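Local coordinates for computational Design of Enzyme (Synthetic construct, PDB 3TP4), which is a computationally designed enzyme, probably built to carry a catalytic triad with an activated serine on a TIM-barrel scaffold of the glycosyl hydrolase family 26 type, at residues E30-G35 against P350-A355; A146-I151 against R198-Y203; T400-V405 against A451-G456. All coordinates share one frame; numbering follows the deposited sequence.

Contact 1. Residues E30-G35 against P350-A355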
# COMPACT_ATOMS: atom_id res chain seq x y z
N GLU A 30 0.74 -10.72 19.26
CA GLU A 30 1.44 -11.95 19.62
C GLU A 30 2.91 -11.88 19.21
O GLU A 30 3.79 -12.30 19.94
CB GLU A 30 0.77 -13.17 18.97
CG GLU A 30 -0.67 -13.39 19.41
CD GLU A 30 -0.78 -13.57 20.92
OE1 GLU A 30 -0.08 -14.44 21.47
OE2 GLU A 30 -1.58 -12.83 21.55
N GLY A 31 3.16 -11.34 18.03
CA GLY A 31 4.50 -11.11 17.54
C GLY A 31 4.43 -10.21 16.33
O GLY A 31 3.38 -10.10 15.70
N ILE A 32 5.52 -9.54 16.02
CA ILE A 32 5.51 -8.62 14.89
C ILE A 32 6.56 -9.07 13.86
O ILE A 32 7.74 -9.24 14.19
CB ILE A 32 5.72 -7.16 15.36
CG1 ILE A 32 5.50 -6.17 14.21
CG2 ILE A 32 7.10 -6.99 16.00
CD1 ILE A 32 5.28 -4.72 14.67
N LEU A 33 6.11 -9.32 12.64
CA LEU A 33 7.02 -9.81 11.61
C LEU A 33 8.01 -8.71 11.22
O LEU A 33 7.62 -7.59 10.87
CB LEU A 33 6.28 -10.25 10.34
CG LEU A 33 5.02 -11.13 10.23
CD1 LEU A 33 5.15 -12.14 9.10
CD2 LEU A 33 4.58 -11.80 11.50
N PHE A 34 9.30 -9.03 11.27
CA PHE A 34 10.31 -8.10 10.78
C PHE A 34 10.43 -8.20 9.26
O PHE A 34 10.57 -9.29 8.71
CB PHE A 34 11.68 -8.37 11.41
CG PHE A 34 12.78 -7.58 10.76
CD1 PHE A 34 12.86 -6.20 10.97
CD2 PHE A 34 13.69 -8.19 9.90
CE1 PHE A 34 13.86 -5.46 10.37
CE2 PHE A 34 14.70 -7.45 9.29
CZ PHE A 34 14.79 -6.10 9.52
N GLY A 35 10.39 -7.06 8.60
CA GLY A 35 10.53 -7.01 7.15
C GLY A 35 11.73 -6.20 6.70
O GLY A 35 12.20 -5.30 7.42
N PRO A 350 11.93 -12.51 21.47
CA PRO A 350 10.86 -13.44 21.08
C PRO A 350 9.71 -12.73 20.39
O PRO A 350 8.95 -13.36 19.65
CB PRO A 350 10.38 -14.01 22.43
CG PRO A 350 11.47 -13.70 23.40
CD PRO A 350 12.12 -12.44 22.92
N PHE A 351 9.56 -11.43 20.61
CA PHE A 351 8.41 -10.76 20.02
C PHE A 351 8.57 -10.53 18.51
O PHE A 351 7.58 -10.47 17.79
CB PHE A 351 8.08 -9.46 20.79
CG PHE A 351 6.74 -8.87 20.40
CD1 PHE A 351 5.56 -9.44 20.85
CD2 PHE A 351 6.66 -7.74 19.60
CE1 PHE A 351 4.33 -8.91 20.49
CE2 PHE A 351 5.44 -7.21 19.23
CZ PHE A 351 4.27 -7.79 19.68
N THR A 352 9.81 -10.45 18.01
CA THR A 352 10.02 -10.25 16.57
C THR A 352 10.06 -11.57 15.81
O THR A 352 10.79 -12.48 16.19
CB THR A 352 11.33 -9.48 16.28
OG1 THR A 352 12.44 -10.16 16.90
CG2 THR A 352 11.22 -8.03 16.81
N LEU A 353 9.29 -11.66 14.73
CA LEU A 353 9.22 -12.91 13.97
C LEU A 353 10.01 -12.83 12.68
O LEU A 353 9.94 -11.84 11.95
CB LEU A 353 7.77 -13.30 13.68
CG LEU A 353 6.90 -13.52 14.93
CD1 LEU A 353 5.46 -13.81 14.55
CD2 LEU A 353 7.47 -14.64 15.77
N PHE A 354 10.76 -13.88 12.42
CA PHE A 354 11.52 -13.99 11.18
C PHE A 354 10.98 -15.18 10.37
O PHE A 354 10.06 -15.86 10.81
CB PHE A 354 13.01 -14.10 11.51
CG PHE A 354 13.61 -12.80 11.96
CD1 PHE A 354 13.18 -12.19 13.13
CD2 PHE A 354 14.58 -12.16 11.19
CE1 PHE A 354 13.71 -10.98 13.54
CE2 PHE A 354 15.11 -10.95 11.58
CZ PHE A 354 14.67 -10.35 12.76
N ALA A 355 11.55 -15.40 9.19
CA ALA A 355 11.04 -16.39 8.24
C ALA A 355 10.72 -17.76 8.83
O ALA A 355 9.64 -18.31 8.59
CB ALA A 355 11.99 -16.55 7.08
O HOH W 1 6.13 -13.81 19.32

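Contact 2. Residues A146-I151 against R198-Y203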
# COMPACT_ATOMS: atom_id res chain seq x y z
N ALA A 146 -1.12 1.40 -18.35
CA ALA A 146 -0.07 0.50 -18.81
C ALA A 146 0.80 0.08 -17.63
O ALA A 146 1.20 -1.07 -17.52
CB ALA A 146 0.77 1.16 -19.90
N TYR A 147 1.09 1.02 -16.73
CA TYR A 147 1.84 0.67 -15.52
C TYR A 147 1.10 -0.40 -14.72
O TYR A 147 1.71 -1.38 -14.27
CB TYR A 147 2.07 1.90 -14.66
CG TYR A 147 3.18 1.72 -13.65
CD1 TYR A 147 2.91 1.48 -12.30
CD2 TYR A 147 4.51 1.77 -14.05
CE1 TYR A 147 3.94 1.31 -11.38
CE2 TYR A 147 5.55 1.60 -13.15
CZ TYR A 147 5.26 1.37 -11.81
OH TYR A 147 6.30 1.20 -10.93
N LEU A 148 -0.21 -0.23 -14.56
CA LEU A 148 -1.01 -1.24 -13.86
C LEU A 148 -1.05 -2.60 -14.57
O LEU A 148 -1.00 -3.65 -13.92
CB LEU A 148 -2.44 -0.71 -13.60
CG LEU A 148 -2.53 0.52 -12.69
CD1 LEU A 148 -3.96 1.02 -12.52
CD2 LEU A 148 -1.92 0.22 -11.34
N ASP A 149 -1.15 -2.59 -15.89
CA ASP A 149 -1.08 -3.83 -16.66
C ASP A 149 0.17 -4.65 -16.30
O ASP A 149 0.11 -5.87 -16.16
CB ASP A 149 -1.07 -3.55 -18.17
CG ASP A 149 -2.43 -3.08 -18.71
OD1 ASP A 149 -3.48 -3.39 -18.08
OD2 ASP A 149 -2.45 -2.41 -19.77
N ASP A 150 1.30 -3.97 -16.20
CA ASP A 150 2.55 -4.61 -15.83
C ASP A 150 2.44 -5.21 -14.43
O ASP A 150 2.93 -6.31 -14.17
CB ASP A 150 3.70 -3.60 -15.88
CG ASP A 150 4.15 -3.30 -17.30
OD1 ASP A 150 3.84 -4.10 -18.20
OD2 ASP A 150 4.82 -2.26 -17.51
N ILE A 151 1.80 -4.48 -13.53
CA ILE A 151 1.63 -4.98 -12.17
C ILE A 151 0.74 -6.22 -12.18
O ILE A 151 1.01 -7.19 -11.48
CB ILE A 151 1.07 -3.87 -11.24
CG1 ILE A 151 2.15 -2.81 -11.00
CG2 ILE A 151 0.58 -4.46 -9.91
CD1 ILE A 151 1.66 -1.57 -10.28
N ARG A 198 -8.68 4.23 -5.68
CA ARG A 198 -9.89 3.44 -5.95
C ARG A 198 -9.85 2.85 -7.37
O ARG A 198 -10.12 1.67 -7.56
CB ARG A 198 -11.16 4.26 -5.73
CG ARG A 198 -11.44 4.58 -4.25
CD ARG A 198 -12.39 5.75 -4.09
NE ARG A 198 -12.60 6.10 -2.68
CZ ARG A 198 -13.20 7.22 -2.27
NH1 ARG A 198 -13.65 8.11 -3.15
NH2 ARG A 198 -13.36 7.45 -0.98
N PHE A 199 -9.51 3.69 -8.35
CA PHE A 199 -9.33 3.20 -9.71
C PHE A 199 -8.27 2.12 -9.77
O PHE A 199 -8.44 1.12 -10.46
CB PHE A 199 -8.91 4.33 -10.66
CG PHE A 199 -8.57 3.84 -12.04
CD1 PHE A 199 -9.58 3.48 -12.93
CD2 PHE A 199 -7.25 3.75 -12.46
CE1 PHE A 199 -9.27 3.03 -14.20
CE2 PHE A 199 -6.93 3.30 -13.73
CZ PHE A 199 -7.95 2.94 -14.60
N THR A 200 -7.16 2.32 -9.08
CA THR A 200 -6.09 1.34 -9.08
C THR A 200 -6.62 -0.03 -8.64
O THR A 200 -6.32 -1.07 -9.26
CB THR A 200 -4.93 1.77 -8.17
OG1 THR A 200 -4.29 2.92 -8.72
CG2 THR A 200 -3.91 0.65 -8.01
N VAL A 201 -7.40 -0.02 -7.56
CA VAL A 201 -7.94 -1.26 -7.02
C VAL A 201 -8.94 -1.88 -8.00
O VAL A 201 -8.92 -3.08 -8.26
CB VAL A 201 -8.66 -1.04 -5.68
CG1 VAL A 201 -9.47 -2.27 -5.32
CG2 VAL A 201 -7.65 -0.74 -4.56
N GLU A 202 -9.80 -1.04 -8.55
CA GLU A 202 -10.84 -1.50 -9.45
C GLU A 202 -10.26 -2.01 -10.78
O GLU A 202 -10.65 -3.07 -11.28
CB GLU A 202 -11.88 -0.38 -9.67
CG GLU A 202 -12.74 -0.18 -8.42
CD GLU A 202 -13.36 1.20 -8.32
OE1 GLU A 202 -13.06 2.08 -9.16
OE2 GLU A 202 -14.16 1.41 -7.37
N TYR A 203 -9.30 -1.28 -11.33
CA TYR A 203 -8.65 -1.73 -12.56
C TYR A 203 -7.98 -3.10 -12.35
O TYR A 203 -8.23 -4.04 -13.10
CB TYR A 203 -7.63 -0.71 -13.09
CG TYR A 203 -7.10 -1.08 -14.46
CD1 TYR A 203 -7.86 -0.87 -15.60
CD2 TYR A 203 -5.85 -1.67 -14.62
CE1 TYR A 203 -7.40 -1.21 -16.86
CE2 TYR A 203 -5.36 -2.01 -15.88
CZ TYR A 203 -6.16 -1.78 -17.00
OH TYR A 203 -5.73 -2.10 -18.27

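Contact 3. Residues T400-V405 against A451-G456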
# COMPACT_ATOMS: atom_id res chain seq x y z
N THR A 400 -22.71 -4.47 -6.63
CA THR A 400 -24.14 -4.76 -6.76
C THR A 400 -24.55 -4.58 -8.21
O THR A 400 -23.82 -3.95 -8.97
CB THR A 400 -25.00 -3.83 -5.84
OG1 THR A 400 -26.40 -4.11 -6.02
CG2 THR A 400 -24.74 -2.36 -6.18
N ASP A 401 -25.70 -5.13 -8.59
CA ASP A 401 -26.28 -4.88 -9.92
C ASP A 401 -26.91 -3.49 -9.94
O ASP A 401 -27.54 -3.07 -8.97
CB ASP A 401 -27.36 -5.90 -10.26
CG ASP A 401 -26.80 -7.26 -10.62
OD1 ASP A 401 -25.57 -7.38 -10.82
OD2 ASP A 401 -27.59 -8.22 -10.70
N VAL A 402 -26.76 -2.78 -11.06
CA VAL A 402 -27.19 -1.39 -11.13
C VAL A 402 -28.17 -1.18 -12.26
O VAL A 402 -27.89 -1.58 -13.39
CB VAL A 402 -25.98 -0.45 -11.39
CG1 VAL A 402 -26.42 1.00 -11.35
CG2 VAL A 402 -24.88 -0.72 -10.38
N GLN A 403 -29.30 -0.53 -11.98
CA GLN A 403 -30.28 -0.29 -13.04
C GLN A 403 -30.13 1.09 -13.65
O GLN A 403 -30.36 1.27 -14.84
CB GLN A 403 -31.73 -0.46 -12.56
CG GLN A 403 -32.03 -1.82 -11.94
CD GLN A 403 -32.74 -1.69 -10.61
OE1 GLN A 403 -33.92 -1.34 -10.56
NE2 GLN A 403 -32.02 -1.95 -9.51
N SER A 404 -29.76 2.08 -12.84
CA SER A 404 -29.64 3.43 -13.35
C SER A 404 -28.84 4.29 -12.40
O SER A 404 -28.68 3.95 -11.22
CB SER A 404 -31.03 4.05 -13.56
OG SER A 404 -31.67 4.27 -12.32
N VAL A 405 -28.31 5.39 -12.92
CA VAL A 405 -27.55 6.33 -12.13
C VAL A 405 -27.90 7.71 -12.67
O VAL A 405 -27.84 7.95 -13.88
CB VAL A 405 -26.02 6.12 -12.26
CG1 VAL A 405 -25.27 7.11 -11.38
CG2 VAL A 405 -25.62 4.68 -11.90
N ALA A 451 -27.38 6.12 -7.38
CA ALA A 451 -27.51 4.86 -8.09
C ALA A 451 -28.69 4.03 -7.57
O ALA A 451 -28.84 3.85 -6.37
CB ALA A 451 -26.22 4.07 -7.97
N THR A 452 -29.51 3.55 -8.50
CA THR A 452 -30.60 2.64 -8.17
C THR A 452 -30.12 1.22 -8.41
O THR A 452 -29.83 0.82 -9.55
CB THR A 452 -31.83 2.95 -9.03
OG1 THR A 452 -32.29 4.27 -8.73
CG2 THR A 452 -32.96 1.94 -8.78
N THR A 453 -30.00 0.45 -7.33
CA THR A 453 -29.34 -0.85 -7.38
C THR A 453 -30.06 -1.97 -6.61
O THR A 453 -31.00 -1.72 -5.85
CB THR A 453 -27.90 -0.77 -6.83
OG1 THR A 453 -27.90 -0.94 -5.40
CG2 THR A 453 -27.27 0.57 -7.18
N ALA A 454 -29.57 -3.19 -6.82
CA ALA A 454 -30.08 -4.37 -6.14
C ALA A 454 -29.80 -4.33 -4.63
O ALA A 454 -30.40 -5.08 -3.85
CB ALA A 454 -29.49 -5.64 -6.76
N ALA A 455 -28.90 -3.44 -4.22
CA ALA A 455 -28.58 -3.26 -2.81
C ALA A 455 -29.29 -2.03 -2.24
O ALA A 455 -29.00 -1.59 -1.12
CB ALA A 455 -27.07 -3.14 -2.61
N GLY A 456 -30.20 -1.46 -3.02
CA GLY A 456 -30.91 -0.26 -2.61
C GLY A 456 -30.44 0.95 -3.38
O GLY A 456 -29.86 0.82 -4.46

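Contact 1. Residues E30-G35 against P350-A355
CG of F351 stands anti to its backbone N (chi1 -168°), which lays the ring over G31; F34 has the same turn (chi1 171°), whereas F354 sets CG beside its N, and these last two rings meet. The backbones between them form a short parallel ladder in which strand 352-353 joins strand 32-37 of the TIM barrel. I32 is held through both its polar backbone atoms. Its N-H points to F351 O at 2.9 Å, nearly along the C=O axis, and I32 O receives L353 N from above the carbonyl plane. Two residues after I32, F34 N reaches L353 O at 3.0 Å, this time in the carbonyl plane. G31 suits its place because a beta carbon would lie only 3.0 Å from L353 CD1; without one, its CA sits over the F351 ring in a CH-pi contact, 3.9 Å from the centroid. On one face of the ladder, L33 CD2 touches L353 CD1 at 3.8 Å, and both leucines also rest on helix 15-27. T352 faces the other way, and its hydroxyl turns back to the backbone O atoms of Y346 and D349. F34 and F354 are nearly parallel (planes 25° apart) but slid past each other, so it is F34 CB that lies over the F354 face. At the opposite end a single water donates to both E30 O and P350 O, 2.9 Å from each.

Contact 2. Residues A146-I151 against R198-Y203
The short helical segments 146-151 and 198-203 run broadly the same way, their axes crossing at -48° and 10.8 Å apart at closest approach, so side chains must do the bridging. L148 does most of it. Its CG lies beside the backbone N and the chain is extended beyond, carrying the two methyl groups to the facing helix. CB rests obliquely against the Y203 ring, 3.7 Å from Y203 CD2. Further out the branches part: CD1 meets F199 CE2 at 3.9 Å, and CD2 meets T200 CG2 at the same 3.9 Å. A leucine suits this spot, since its forked end reaches two neighbours at once. T200 can offer a methyl here because its OG1 is turned beside its own backbone N, where it bonds to L196 O and also to W173 NE1. Y203 has CG anti to the backbone N (chi1 -172°), which sends its phenol across to the first helix. There OH donates to D149 OD1 in a short bond of 2.6 Å. The oxygen uses its syn lone pair and lies in the plane of the ring, at its edge, while the carboxylate is twisted 42° from that plane. K208 NZ makes a salt bridge to this same OD1, so the oxygen has a cation as well as a phenol, which would probably favour the ionised aspartate. Y203 CB in turn lies over one face of the F199 ring. Both parent helices pack on the outside of the barrel sheet: helix 141-157 precedes strand 168-174 along the chain, and helix 190-207 precedes strand 213-217. I151 packs on F170 and F213 of those strands, T200 on P172 and V201 on Y215.

Contact 3. Residues T400-V405 against A451-G456
An antiparallel pairing with a classic beta bulge joins these segments in the Ig-like beta domain: Q403 and S404 together face T452. Q403 N bonds to T452 O at 2.8 Å, nearly along the C=O axis, and T452 N returns a bond to S404 O at 2.9 Å. The extra residue shifts the register by one between the V402-T453 and V405-A451 pairs, yet keeps V402 and V405 on one face, where both touch V397 and W429. Small A451 lets the other strand pack close on that face, V405 CG2 to A451 CB 4.0 Å. T453, at the end of its strand, faces the same way. Its CB lies 3.2 Å from D401 O, and the first torsion puts OG1 in the crowded position between backbone N and carbonyl carbon. From there OG1 accepts A455 N at 2.9 Å, an ST turn, and donates to G456 O at 2.8 Å from above the carbonyl plane. CG2, beside the backbone N, reaches T400 CG2 at 4.0 Å and lies alongside V402. An alanine here would remove OG1 and CG2, and would probably loosen the type I turn from T453 to G456 and thin the packing against T400. The turn suits a glycine at its last position, since a side chain on G456 would jam against the carbonyl before it. D401 O accepts A454 N in its carbonyl plane, at 3.0 Å and with a nearly straight N-H.

Overall arrangement
Contacts 1 and 2 belong to the barrel, contact 3 to the Ig-like domain that follows it. Contact 1 pairs strands far apart in sequence, 32-37 and 352-353, and contact 2 falls within that long span, joining helices 141-157 and 190-207 on the outside of the barrel. Their centres are 31 Å apart, on opposite sides of the chain's centre. Contact 3 opens only after contact 1 has closed. Its nearest atoms come within about 10 Å of contact 2 without touching, so contact 2 lies on the side nearer the Ig-like domain and contact 1, 45 Å away between centres, on the far side. F34 of contact 1 lies near, without touching, a Ser-His-Glu arrangement consistent with the designed triad.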